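Local atomic coordinates of mannosylglycerate hydrolase MGH1-like glycoside hydrolase domain-containing protein (PDB entry 4WVA), a protein that hydrolyses mannosylglycerate, a solute made under osmotic stress in thermophiles, to mannose and glycerate, and cleaves glucosylglycerate in the same way. Residues Tyr61-Asp66 against Leu135-Arg140; Gly100-Pro105 against Arg140-Ala145; Tyr113-Asp118 against Ala252-Glu257; Asn357-Val362 against Ala380-Leu385; Tyr394-Pro397 against Gly402-Gly405. All coordinates share one frame; numbering follows the deposited sequence.

Interaction 1 of 5, residues Tyr61-Asp66 against Leu135-Arg140; sequences YGQGPD and LLAFHR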
# COMPACT_ATOMS: atom_id res chain seq x y z
N TYR A 61 -2.02 -5.28 -36.77
CA TYR A 61 -0.86 -5.45 -37.64
C TYR A 61 0.46 -5.68 -36.93
O TYR A 61 1.44 -6.09 -37.55
CB TYR A 61 -0.75 -4.28 -38.61
CG TYR A 61 -1.95 -4.21 -39.50
CD1 TYR A 61 -2.06 -5.06 -40.60
CD2 TYR A 61 -3.00 -3.34 -39.23
CE1 TYR A 61 -3.18 -5.03 -41.41
CE2 TYR A 61 -4.13 -3.30 -40.02
CZ TYR A 61 -4.21 -4.15 -41.12
OH TYR A 61 -5.32 -4.12 -41.92
N GLY A 62 0.51 -5.40 -35.62
CA GLY A 62 1.74 -5.55 -34.85
C GLY A 62 1.85 -6.79 -34.00
O GLY A 62 2.92 -7.38 -33.89
N GLN A 63 0.76 -7.22 -33.36
CA GLN A 63 0.90 -8.23 -32.31
C GLN A 63 1.25 -9.58 -32.89
O GLN A 63 0.59 -10.06 -33.80
CB GLN A 63 -0.35 -8.33 -31.45
CG GLN A 63 -0.17 -9.18 -30.21
CD GLN A 63 -1.34 -9.07 -29.27
OE1 GLN A 63 -2.50 -8.99 -29.70
NE2 GLN A 63 -1.05 -9.08 -27.98
N GLY A 64 2.31 -10.16 -32.34
CA GLY A 64 2.80 -11.48 -32.76
C GLY A 64 1.97 -12.60 -32.16
O GLY A 64 1.12 -12.40 -31.28
N PRO A 65 2.21 -13.82 -32.65
CA PRO A 65 1.41 -14.95 -32.23
C PRO A 65 1.54 -15.31 -30.75
O PRO A 65 0.63 -15.92 -30.20
CB PRO A 65 1.91 -16.10 -33.12
CG PRO A 65 3.20 -15.65 -33.68
CD PRO A 65 3.16 -14.15 -33.73
N ASP A 66 2.66 -14.95 -30.13
CA ASP A 66 2.86 -15.22 -28.71
C ASP A 66 2.39 -14.06 -27.81
O ASP A 66 2.60 -14.12 -26.61
CB ASP A 66 4.33 -15.54 -28.44
CG ASP A 66 5.28 -14.40 -28.82
OD1 ASP A 66 4.83 -13.37 -29.38
OD2 ASP A 66 6.49 -14.55 -28.56
N LEU A 135 -4.58 -7.00 -25.21
CA LEU A 135 -3.81 -6.38 -24.13
C LEU A 135 -3.33 -7.43 -23.12
O LEU A 135 -2.17 -7.45 -22.71
CB LEU A 135 -4.69 -5.36 -23.39
CG LEU A 135 -4.97 -4.05 -24.12
CD1 LEU A 135 -6.16 -3.33 -23.53
CD2 LEU A 135 -3.73 -3.17 -24.02
N LEU A 136 -4.25 -8.29 -22.71
CA LEU A 136 -3.94 -9.32 -21.72
C LEU A 136 -2.81 -10.22 -22.24
O LEU A 136 -1.91 -10.59 -21.49
CB LEU A 136 -5.20 -10.12 -21.41
CG LEU A 136 -5.13 -11.17 -20.31
CD1 LEU A 136 -4.92 -10.52 -18.96
CD2 LEU A 136 -6.40 -12.00 -20.32
N ALA A 137 -2.87 -10.58 -23.52
CA ALA A 137 -1.84 -11.44 -24.11
C ALA A 137 -0.49 -10.75 -24.18
O ALA A 137 0.55 -11.39 -24.02
CB ALA A 137 -2.28 -11.90 -25.50
N PHE A 138 -0.49 -9.43 -24.40
CA PHE A 138 0.74 -8.66 -24.39
C PHE A 138 1.35 -8.63 -22.97
O PHE A 138 2.54 -8.87 -22.80
CB PHE A 138 0.47 -7.24 -24.94
CG PHE A 138 1.64 -6.29 -24.87
CD1 PHE A 138 2.96 -6.73 -25.03
CD2 PHE A 138 1.42 -4.93 -24.68
CE1 PHE A 138 4.02 -5.85 -24.98
CE2 PHE A 138 2.48 -4.05 -24.65
CZ PHE A 138 3.78 -4.50 -24.80
N HIS A 139 0.53 -8.32 -21.97
CA HIS A 139 1.02 -8.29 -20.60
C HIS A 139 1.53 -9.69 -20.21
O HIS A 139 2.59 -9.82 -19.61
CB HIS A 139 -0.07 -7.83 -19.66
CG HIS A 139 -0.32 -6.34 -19.65
ND1 HIS A 139 -0.45 -5.58 -20.80
CD2 HIS A 139 -0.47 -5.49 -18.62
CE1 HIS A 139 -0.67 -4.31 -20.46
NE2 HIS A 139 -0.72 -4.25 -19.14
N ARG A 140 0.80 -10.72 -20.59
CA ARG A 140 1.23 -12.08 -20.30
C ARG A 140 2.60 -12.40 -20.91
O ARG A 140 3.44 -13.02 -20.26
CB ARG A 140 0.18 -13.07 -20.76
CG ARG A 140 0.51 -14.50 -20.39
CD ARG A 140 -0.56 -15.41 -20.91
NE ARG A 140 -1.86 -15.13 -20.29
CZ ARG A 140 -2.97 -14.78 -20.92
NH1 ARG A 140 -3.00 -14.65 -22.25
NH2 ARG A 140 -4.07 -14.60 -20.21
O HOH W 1 0.83 -14.10 -24.36
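Q63 reaches from the loop after helix 48-62 to A137 and F138 on helix 121-146. Its CA-CB bond aims at that helix, and with chi1 at -170° CG is trans to the backbone N. CB, CG and CD then run on as an extended arm spanning a gap of 7.9 Å between Q63 CA and F138 CA. Contact is left to the tip. Q63 NE2 lies 4.0 Å from A137 CB and 3.9 Å from F138 CB, with the amide plane turned 82° from the phenyl ring. The polar partners of NE2 are the carbonyls of K134, just before this part of the helix, and G67. Glutamine suits the place because it is long enough to cross the gap and still ends in two N-H groups for two carbonyls. A137, being small, lets the amide lie against the helix. Farther along the loop, a water gives hydrogen bonds to D66 O (2.9 Å) and A137 O (2.7 Å), joining two acceptors that could not pair directly. F138 leads its ring away toward L69, T102 and P105. Loop and helix are thus sewn together by a side-chain amide and a bridging water, within the helical framework of an (alpha/alpha)6 barrel.

Interaction 2 of 5, residues Gly100-Pro105 against Arg140-Ala145; sequences GITQPP and RWLYHA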
# COMPACT_ATOMS: atom_id res chain seq x y z
N GLY A 100 11.54 -6.63 -33.41
CA GLY A 100 11.60 -7.81 -32.57
C GLY A 100 11.85 -7.49 -31.11
O GLY A 100 12.28 -8.37 -30.35
N ILE A 101 11.55 -6.25 -30.73
CA ILE A 101 11.62 -5.79 -29.34
C ILE A 101 10.35 -5.00 -29.04
O ILE A 101 9.57 -4.72 -29.94
CB ILE A 101 12.85 -4.90 -29.09
CG1 ILE A 101 12.87 -3.69 -30.04
CG2 ILE A 101 14.14 -5.71 -29.21
CD1 ILE A 101 13.92 -2.65 -29.73
N THR A 102 10.14 -4.65 -27.76
CA THR A 102 8.92 -3.98 -27.35
C THR A 102 9.18 -2.54 -26.87
O THR A 102 10.23 -1.97 -27.15
CB THR A 102 8.17 -4.85 -26.31
OG1 THR A 102 6.82 -4.38 -26.13
CG2 THR A 102 8.89 -4.95 -24.98
N GLN A 103 8.19 -1.94 -26.20
CA GLN A 103 8.32 -0.55 -25.72
C GLN A 103 7.40 -0.39 -24.52
O GLN A 103 6.62 -1.28 -24.23
CB GLN A 103 7.93 0.46 -26.81
CG GLN A 103 9.10 1.29 -27.32
CD GLN A 103 8.68 2.43 -28.25
OE1 GLN A 103 7.50 2.55 -28.64
NE2 GLN A 103 9.63 3.26 -28.60
N PRO A 104 7.48 0.76 -23.82
CA PRO A 104 6.69 0.83 -22.58
C PRO A 104 5.19 0.66 -22.81
O PRO A 104 4.61 1.33 -23.68
CB PRO A 104 7.03 2.23 -22.04
CG PRO A 104 8.39 2.50 -22.60
CD PRO A 104 8.33 1.94 -23.99
N PRO A 105 4.54 -0.22 -22.02
CA PRO A 105 3.19 -0.67 -22.32
C PRO A 105 2.14 0.29 -21.76
O PRO A 105 1.37 -0.07 -20.89
CB PRO A 105 3.14 -2.04 -21.66
CG PRO A 105 4.07 -1.94 -20.51
CD PRO A 105 5.19 -1.07 -20.99
N ARG A 140 0.80 -10.72 -20.59
CA ARG A 140 1.23 -12.08 -20.30
C ARG A 140 2.60 -12.40 -20.91
O ARG A 140 3.44 -13.02 -20.26
CB ARG A 140 0.18 -13.07 -20.76
CG ARG A 140 0.51 -14.50 -20.39
CD ARG A 140 -0.56 -15.41 -20.91
NE ARG A 140 -1.86 -15.13 -20.29
CZ ARG A 140 -2.97 -14.78 -20.92
NH1 ARG A 140 -3.00 -14.65 -22.25
NH2 ARG A 140 -4.07 -14.60 -20.21
N TRP A 141 2.80 -12.00 -22.17
CA TRP A 141 4.07 -12.16 -22.84
C TRP A 141 5.19 -11.46 -22.07
O TRP A 141 6.28 -12.01 -21.92
CB TRP A 141 4.00 -11.65 -24.30
CG TRP A 141 5.30 -11.78 -24.98
CD1 TRP A 141 5.76 -12.89 -25.63
CD2 TRP A 141 6.35 -10.82 -25.02
NE1 TRP A 141 7.04 -12.68 -26.07
CE2 TRP A 141 7.43 -11.41 -25.71
CE3 TRP A 141 6.49 -9.51 -24.55
CZ2 TRP A 141 8.62 -10.74 -25.95
CZ3 TRP A 141 7.68 -8.85 -24.78
CH2 TRP A 141 8.73 -9.47 -25.47
N LEU A 142 4.94 -10.23 -21.62
CA LEU A 142 5.95 -9.51 -20.89
C LEU A 142 6.48 -10.32 -19.69
O LEU A 142 7.68 -10.46 -19.54
CB LEU A 142 5.44 -8.13 -20.44
CG LEU A 142 5.26 -7.07 -21.52
CD1 LEU A 142 4.48 -5.89 -20.95
CD2 LEU A 142 6.59 -6.59 -22.07
N TYR A 143 5.59 -10.85 -18.86
CA TYR A 143 6.04 -11.63 -17.70
C TYR A 143 6.66 -12.96 -18.10
O TYR A 143 7.68 -13.36 -17.55
CB TYR A 143 4.90 -11.83 -16.70
CG TYR A 143 4.50 -10.51 -16.11
CD1 TYR A 143 5.33 -9.87 -15.21
CD2 TYR A 143 3.34 -9.87 -16.50
CE1 TYR A 143 4.99 -8.64 -14.69
CE2 TYR A 143 2.99 -8.64 -16.00
CZ TYR A 143 3.81 -8.03 -15.09
OH TYR A 143 3.52 -6.80 -14.56
N HIS A 144 6.08 -13.64 -19.08
CA HIS A 144 6.61 -14.94 -19.50
C HIS A 144 8.02 -14.80 -20.09
O HIS A 144 8.91 -15.60 -19.79
CB HIS A 144 5.68 -15.61 -20.52
CG HIS A 144 6.14 -16.98 -20.96
ND1 HIS A 144 6.66 -17.22 -22.22
CD2 HIS A 144 6.15 -18.17 -20.32
CE1 HIS A 144 6.97 -18.50 -22.33
NE2 HIS A 144 6.67 -19.10 -21.20
N ALA A 145 8.21 -13.80 -20.96
CA ALA A 145 9.49 -13.64 -21.63
C ALA A 145 10.51 -12.86 -20.80
O ALA A 145 11.72 -13.10 -20.90
CB ALA A 145 9.26 -12.96 -22.97
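The backbone bond from A145 N to W141 O, 2.8 Å long, belongs to the helical turn that presents W141 and its neighbour L142 to T102 and P105 of the facing loop. The same turn places A145 CB 3.6 Å above one face of the indole, toward its rim, so a small residue backs the large ring. Across the contact everything is apolar. T102 has chi1 at -166°, which swings OG1 trans to the backbone N and leaves CG2 between N and the carbonyl carbon. The branches therefore part company: OG1 bonds to the carbonyl of L69, while CG2 meets the helix. T102 CG2 sits at the edge of the W141 ring, near its plane, 4.1 Å from W141 CZ3 and also 4.1 Å from L142 CD2. The other L142 methyl, CD1, packs on the proline ring, 4.0 Å from P105 CG. Leucine suits this spot because its fork serves two loop residues at once, and threonine because it pairs a methyl with a hydroxyl in a buried place. Between T102 and P105, Q103 turns away; it probably binds substrate, and its OE1 accepts from W34 N. The loop leads from strand 97-98 into helix 107-117, and lies between helix 121-146, helix 33-43, whose L33 touches T102, and helix 235-254, whose F237 and L241 touch P105.

Interaction 3 of 5, residues Tyr113-Asp118 against Ala252-Glu257; sequences YLYEKD and AVLLQE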
# COMPACT_ATOMS: atom_id res chain seq x y z
N TYR A 113 -9.13 4.77 -20.70
CA TYR A 113 -9.65 6.12 -20.89
C TYR A 113 -10.61 6.19 -22.08
O TYR A 113 -11.72 6.74 -21.96
CB TYR A 113 -8.52 7.14 -21.11
CG TYR A 113 -9.08 8.52 -21.23
CD1 TYR A 113 -9.39 9.25 -20.09
CD2 TYR A 113 -9.38 9.07 -22.47
CE1 TYR A 113 -9.94 10.50 -20.19
CE2 TYR A 113 -9.95 10.31 -22.57
CZ TYR A 113 -10.21 11.02 -21.43
OH TYR A 113 -10.76 12.28 -21.53
N LEU A 114 -10.21 5.64 -23.22
CA LEU A 114 -11.12 5.61 -24.39
C LEU A 114 -12.42 4.88 -24.04
O LEU A 114 -13.52 5.33 -24.41
CB LEU A 114 -10.47 4.96 -25.60
CG LEU A 114 -9.20 5.62 -26.13
CD1 LEU A 114 -8.71 4.85 -27.33
CD2 LEU A 114 -9.39 7.11 -26.45
N TYR A 115 -12.29 3.77 -23.32
CA TYR A 115 -13.46 2.97 -22.96
C TYR A 115 -14.44 3.75 -22.07
O TYR A 115 -15.65 3.75 -22.31
CB TYR A 115 -13.07 1.64 -22.31
CG TYR A 115 -14.30 0.90 -21.84
CD1 TYR A 115 -15.22 0.41 -22.77
CD2 TYR A 115 -14.58 0.73 -20.49
CE1 TYR A 115 -16.35 -0.26 -22.36
CE2 TYR A 115 -15.72 0.07 -20.07
CZ TYR A 115 -16.61 -0.43 -21.02
OH TYR A 115 -17.76 -1.09 -20.64
N GLU A 116 -13.90 4.43 -21.06
CA GLU A 116 -14.76 5.08 -20.07
C GLU A 116 -15.36 6.38 -20.60
O GLU A 116 -16.46 6.77 -20.17
CB GLU A 116 -13.98 5.36 -18.78
CG GLU A 116 -13.62 4.10 -18.00
CD GLU A 116 -12.90 4.38 -16.70
OE1 GLU A 116 -12.55 5.55 -16.47
OE2 GLU A 116 -12.67 3.45 -15.92
N LYS A 117 -14.67 7.04 -21.51
CA LYS A 117 -15.06 8.40 -21.93
C LYS A 117 -15.67 8.54 -23.32
O LYS A 117 -16.17 9.63 -23.67
CB LYS A 117 -13.89 9.37 -21.83
CG LYS A 117 -13.32 9.54 -20.43
CD LYS A 117 -14.34 10.05 -19.45
CE LYS A 117 -13.72 10.24 -18.08
NZ LYS A 117 -14.64 11.07 -17.26
N ASP A 118 -15.61 7.50 -24.14
CA ASP A 118 -16.21 7.57 -25.47
C ASP A 118 -17.70 7.87 -25.30
O ASP A 118 -18.37 7.19 -24.54
CB ASP A 118 -16.02 6.23 -26.18
CG ASP A 118 -16.46 6.25 -27.64
OD1 ASP A 118 -17.25 7.14 -28.05
OD2 ASP A 118 -15.99 5.34 -28.36
N ALA A 252 -11.03 -5.21 -17.01
CA ALA A 252 -11.48 -6.59 -16.78
C ALA A 252 -12.75 -6.62 -15.94
O ALA A 252 -13.72 -7.32 -16.28
CB ALA A 252 -10.40 -7.41 -16.11
N VAL A 253 -12.75 -5.88 -14.84
CA VAL A 253 -13.92 -5.90 -13.95
C VAL A 253 -15.13 -5.30 -14.67
O VAL A 253 -16.24 -5.87 -14.61
CB VAL A 253 -13.68 -5.19 -12.60
CG1 VAL A 253 -14.95 -5.18 -11.77
CG2 VAL A 253 -12.57 -5.89 -11.83
N LEU A 254 -14.94 -4.16 -15.33
CA LEU A 254 -16.04 -3.49 -16.04
C LEU A 254 -16.63 -4.35 -17.16
O LEU A 254 -17.86 -4.33 -17.37
CB LEU A 254 -15.59 -2.14 -16.58
CG LEU A 254 -15.33 -1.07 -15.50
CD1 LEU A 254 -14.63 0.12 -16.08
CD2 LEU A 254 -16.64 -0.63 -14.84
N LEU A 255 -15.78 -5.11 -17.83
CA LEU A 255 -16.18 -6.02 -18.92
C LEU A 255 -16.61 -7.41 -18.42
O LEU A 255 -17.01 -8.28 -19.22
CB LEU A 255 -15.04 -6.17 -19.93
CG LEU A 255 -14.60 -4.94 -20.71
CD1 LEU A 255 -13.43 -5.32 -21.59
CD2 LEU A 255 -15.72 -4.31 -21.51
N GLN A 256 -16.53 -7.62 -17.12
CA GLN A 256 -16.88 -8.89 -16.49
C GLN A 256 -16.04 -10.06 -17.01
O GLN A 256 -16.56 -11.11 -17.40
CB GLN A 256 -18.40 -9.14 -16.55
CG GLN A 256 -19.18 -8.13 -15.70
CD GLN A 256 -19.11 -8.45 -14.22
OE1 GLN A 256 -19.93 -9.22 -13.69
NE2 GLN A 256 -18.12 -7.88 -13.53
N GLU A 257 -14.72 -9.84 -17.01
CA GLU A 257 -13.72 -10.87 -17.23
C GLU A 257 -13.00 -11.15 -15.90
O GLU A 257 -13.02 -10.32 -15.00
CB GLU A 257 -12.73 -10.41 -18.29
CG GLU A 257 -13.36 -10.18 -19.65
CD GLU A 257 -13.78 -11.48 -20.31
OE1 GLU A 257 -13.40 -12.55 -19.81
OE2 GLU A 257 -14.52 -11.42 -21.31
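Y115 and L254 are brought together by their first torsions: chi1 of 175° swings the tyrosine ring away from its backbone N, whereas -69° in L254 keeps CG beside N and trans to the carbonyl carbon. Both CA-CB bonds already face the opposite segment. L254 CD1 arrives at the edge of the Y115 ring, near its plane, 4.1 Å from Y115 CE2. It also touches the carboxylate of E116, with L254 CD1 3.9 Å from E116 OE2, a group whose charge is answered by a salt bridge to R112. At the hydroxyl end of the ring L255 runs past Y115 in the opposite direction and sets CD2 4.0 Å from Y115 CZ. Tyrosine suits the position because its ring fills the apolar gap while OH hydrogen-bonds to the carbonyl of G292 of the second subunit. Behind L255 the helix closes in a Schellman motif: Q256 has positive phi, and E257 N bonds to A252 O at 2.8 Å. V253 O is gripped twice by Q256, through its backbone N and, nearly straight at 170°, through NE2 (3.0 Å). The contact thus joins the C-terminal ends of helices 107-117 and 235-254. Helix 121-146 lies against Y115 through A124, R125 and A128, R121 makes a cation-pi contact with its ring, and W287 of the second subunit packs on L254.

Interaction 4 of 5, residues Asn357-Val362 against Ala380-Leu385; sequences NVNWMV and ADALAL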
# COMPACT_ATOMS: atom_id res chain seq x y z
N ASN A 357 5.62 14.09 -23.46
CA ASN A 357 4.95 12.92 -22.90
C ASN A 357 5.33 12.65 -21.43
O ASN A 357 4.47 12.26 -20.61
CB ASN A 357 5.19 11.68 -23.77
CG ASN A 357 6.62 11.18 -23.71
OD1 ASN A 357 7.57 11.96 -23.73
ND2 ASN A 357 6.78 9.86 -23.66
N VAL A 358 6.60 12.85 -21.10
CA VAL A 358 7.07 12.66 -19.73
C VAL A 358 6.57 13.80 -18.83
O VAL A 358 6.14 13.56 -17.70
CB VAL A 358 8.61 12.48 -19.67
CG1 VAL A 358 9.08 12.37 -18.22
CG2 VAL A 358 9.00 11.23 -20.45
N ASN A 359 6.59 15.05 -19.32
CA ASN A 359 5.97 16.13 -18.54
C ASN A 359 4.53 15.78 -18.19
O ASN A 359 4.07 16.01 -17.06
CB ASN A 359 5.94 17.47 -19.31
CG ASN A 359 7.16 18.34 -19.07
OD1 ASN A 359 7.04 19.61 -18.93
ND2 ASN A 359 8.29 17.75 -19.01
N TRP A 360 3.80 15.25 -19.18
CA TRP A 360 2.40 14.87 -18.98
C TRP A 360 2.23 13.74 -17.94
O TRP A 360 1.44 13.89 -16.99
CB TRP A 360 1.74 14.54 -20.32
CG TRP A 360 0.32 14.10 -20.13
CD1 TRP A 360 -0.76 14.90 -19.84
CD2 TRP A 360 -0.16 12.77 -20.17
NE1 TRP A 360 -1.88 14.12 -19.70
CE2 TRP A 360 -1.54 12.81 -19.89
CE3 TRP A 360 0.44 11.52 -20.43
CZ2 TRP A 360 -2.33 11.67 -19.86
CZ3 TRP A 360 -0.35 10.38 -20.40
CH2 TRP A 360 -1.72 10.47 -20.11
N MET A 361 2.98 12.65 -18.09
CA MET A 361 2.83 11.53 -17.14
C MET A 361 3.22 11.96 -15.73
O MET A 361 2.57 11.58 -14.75
CB MET A 361 3.64 10.32 -17.53
CG MET A 361 3.11 9.61 -18.76
SD MET A 361 4.04 8.13 -19.22
CE MET A 361 5.50 8.84 -19.95
N VAL A 362 4.29 12.73 -15.61
CA VAL A 362 4.77 13.17 -14.30
C VAL A 362 3.82 14.20 -13.66
O VAL A 362 3.59 14.15 -12.47
CB VAL A 362 6.23 13.66 -14.37
CG1 VAL A 362 6.70 14.20 -13.03
CG2 VAL A 362 7.11 12.52 -14.82
N ALA A 380 2.27 24.09 -17.65
CA ALA A 380 2.58 25.42 -18.18
C ALA A 380 3.87 25.42 -19.00
O ALA A 380 3.93 26.00 -20.08
CB ALA A 380 2.67 26.42 -17.04
N ASP A 381 4.92 24.77 -18.49
CA ASP A 381 6.17 24.70 -19.24
C ASP A 381 5.99 23.96 -20.57
O ASP A 381 6.47 24.41 -21.62
CB ASP A 381 7.27 24.07 -18.40
CG ASP A 381 7.83 25.03 -17.37
OD1 ASP A 381 7.40 26.21 -17.33
OD2 ASP A 381 8.69 24.60 -16.56
N ALA A 382 5.32 22.81 -20.55
CA ALA A 382 5.06 22.07 -21.79
C ALA A 382 4.32 22.92 -22.82
O ALA A 382 4.72 22.97 -23.99
CB ALA A 382 4.28 20.80 -21.50
N LEU A 383 3.27 23.60 -22.39
CA LEU A 383 2.47 24.41 -23.30
C LEU A 383 3.23 25.65 -23.82
O LEU A 383 3.15 25.97 -25.00
CB LEU A 383 1.13 24.80 -22.68
CG LEU A 383 0.21 23.62 -22.32
CD1 LEU A 383 -1.11 24.14 -21.84
CD2 LEU A 383 -0.01 22.66 -23.49
N ALA A 384 4.00 26.29 -22.95
CA ALA A 384 4.86 27.42 -23.34
C ALA A 384 5.87 27.02 -24.41
O ALA A 384 6.08 27.73 -25.41
CB ALA A 384 5.57 27.99 -22.12
N LEU A 385 6.50 25.86 -24.22
CA LEU A 385 7.48 25.36 -25.18
C LEU A 385 6.84 25.16 -26.57
O LEU A 385 7.41 25.55 -27.60
CB LEU A 385 8.05 24.04 -24.67
CG LEU A 385 9.04 24.17 -23.50
CD1 LEU A 385 9.36 22.79 -22.92
CD2 LEU A 385 10.31 24.86 -23.95
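N359 and A382 form the centre of this helix-to-helix contact, and it is almost wholly one of van der Waals touch. Both point their CA-CB bonds at the opposite helix, and their CA atoms stand just 6.8 Å apart. Such closeness is possible because A382 presents a single methyl: its CB lies 4.3 Å from N359 CB and 4.5 Å from N359 CG, so the asparagine side chain rests against it. CB of D381, the preceding residue, lies beside the same side chain. L334 and V354 in the preceding loop, and L378 one turn earlier on the second helix, also border N359.

Charge pairing belongs to D381 and is directed outside the contact. One carboxylate oxygen, OD1, forms a salt bridge with R331; the other, OD2, pairs with R377, a turn back on its own helix, and also accepts from the backbone N of L333. Aspartate fits here because its short chain keeps the buried carboxylate where two arginines and a peptide N-H can hold it.

Backbone hydrogen bonds are regular on both sides, as in M361 N to N357 O at 3.0 Å and A384 N to A380 O at 2.9 Å. Aromatic packing lies to one side, where W360 meets W418 edge-to-face and W418 also touches A382.

Chemically, then, helices 356-368 and 372-389 approach closely because A382 is small, while D381 binds R377 within its own helix and, through R331 and L333, probably fastens that helix to the loop carrying them.

Interaction 5 of 5, residues Tyr394-Pro397 against Gly402-Gly405; sequences YYDP and GRGG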
# COMPACT_ATOMS: atom_id res chain seq x y z
N TYR A 394 11.63 17.27 -28.66
CA TYR A 394 12.11 17.64 -27.33
C TYR A 394 12.62 19.06 -27.39
O TYR A 394 12.68 19.66 -28.47
CB TYR A 394 13.18 16.67 -26.79
CG TYR A 394 14.13 16.15 -27.84
CD1 TYR A 394 13.77 15.09 -28.66
CD2 TYR A 394 15.39 16.71 -28.01
CE1 TYR A 394 14.61 14.63 -29.64
CE2 TYR A 394 16.24 16.24 -28.98
CZ TYR A 394 15.84 15.19 -29.80
OH TYR A 394 16.66 14.68 -30.79
N TYR A 395 12.94 19.59 -26.22
CA TYR A 395 13.27 21.01 -26.08
C TYR A 395 14.44 21.19 -25.15
O TYR A 395 14.56 20.49 -24.15
CB TYR A 395 12.07 21.80 -25.55
CG TYR A 395 10.84 21.66 -26.41
CD1 TYR A 395 9.99 20.57 -26.26
CD2 TYR A 395 10.53 22.60 -27.39
CE1 TYR A 395 8.86 20.43 -27.04
CE2 TYR A 395 9.41 22.45 -28.19
CZ TYR A 395 8.58 21.35 -28.02
OH TYR A 395 7.46 21.18 -28.80
N ASP A 396 15.31 22.14 -25.47
CA ASP A 396 16.41 22.51 -24.60
C ASP A 396 15.83 23.08 -23.30
O ASP A 396 15.00 23.99 -23.33
CB ASP A 396 17.31 23.53 -25.33
CG ASP A 396 18.54 23.93 -24.53
OD1 ASP A 396 18.42 24.32 -23.36
OD2 ASP A 396 19.65 23.87 -25.10
N PRO A 397 16.21 22.52 -22.13
CA PRO A 397 15.57 22.99 -20.89
C PRO A 397 16.08 24.35 -20.42
O PRO A 397 15.45 24.97 -19.57
CB PRO A 397 15.94 21.91 -19.86
CG PRO A 397 17.05 21.16 -20.44
CD PRO A 397 17.16 21.41 -21.90
N GLY A 402 13.48 24.33 -29.69
CA GLY A 402 13.04 23.04 -30.22
C GLY A 402 14.19 22.22 -30.79
O GLY A 402 15.15 22.76 -31.35
N ARG A 403 14.08 20.91 -30.63
CA ARG A 403 15.10 19.97 -31.02
C ARG A 403 14.46 18.70 -31.52
O ARG A 403 13.28 18.45 -31.28
CB ARG A 403 15.99 19.64 -29.82
CG ARG A 403 16.71 20.82 -29.18
CD ARG A 403 17.85 21.24 -30.08
NE ARG A 403 18.74 22.26 -29.49
CZ ARG A 403 18.88 23.51 -29.95
NH1 ARG A 403 18.21 23.95 -31.01
NH2 ARG A 403 19.72 24.32 -29.33
N GLY A 404 15.26 17.87 -32.20
CA GLY A 404 14.77 16.60 -32.74
C GLY A 404 13.75 16.73 -33.86
O GLY A 404 13.78 17.69 -34.64
N GLY A 405 12.86 15.75 -33.95
CA GLY A 405 11.83 15.73 -34.97
C GLY A 405 10.98 16.99 -35.04
O GLY A 405 10.64 17.59 -34.01
O HOH W 2 20.39 22.64 -27.40
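Y394 and R403 make the tight part of this contact. They are a hydrogen-bonded antiparallel pair, with R403 N giving a 2.9 Å bond to Y394 O and a weak return bond from Y394 N to R403 O. The Y394 ring then folds over the opposite chain. Its chi1 of 37° puts CG between the backbone N and the carbonyl carbon, and one ring face is laid against the peptide joining R403 to G404. Here Y394 CD2 comes to 3.5 Å from R403 CB, and Y394 OH to 3.3 Å from G404 CA. Glycine fits at 404 for two reasons: its phi is positive, and a side chain would run into the ring. The hydroxyl end of Y394 hydrogen-bonds to the carbonyl of E197. On the other sheet face Y395 CD2 rests 3.8 Å from G402 CA.

The R403 guanidinium side is looser. The chain bends at chi2 (-75°), which lets NH1 turn back to G402 O, while D396 OD2 stays 4.3 Å from R403 NH2, too far for a salt bridge. A water fills in, donating to D396 OD2 at 2.7 Å and accepting from R403 NH2 at 2.6 Å in the guanidinium plane.

Together these residues form a short two-stranded beta hairpin beside the active site: E393, probably the proton acceptor of catalysis, directly precedes Y394 and accepts a bond from G405 N, and Y349, probably a substrate-binding residue, borders the Y394 ring.

In the fold
From the N terminus, interaction 1 closes the first long loop, returning helix 121-146 to the end of helix 48-62. Interaction 2 starts inside that loop and ends a little beyond it on the same helix, so the two cross, share R140 and touch through F138 against T102 and P105. Interaction 3 opens within both and closes much later on helix 235-254, crossing each and reaching the subunit interface. Interactions 4 and 5 follow in series, on the opposite side of the chain's centre from interaction 2. Interaction 4 pairs successive helices; interaction 5 closes a short hairpin after the second of them, and the two meet where L385 packs on Y395.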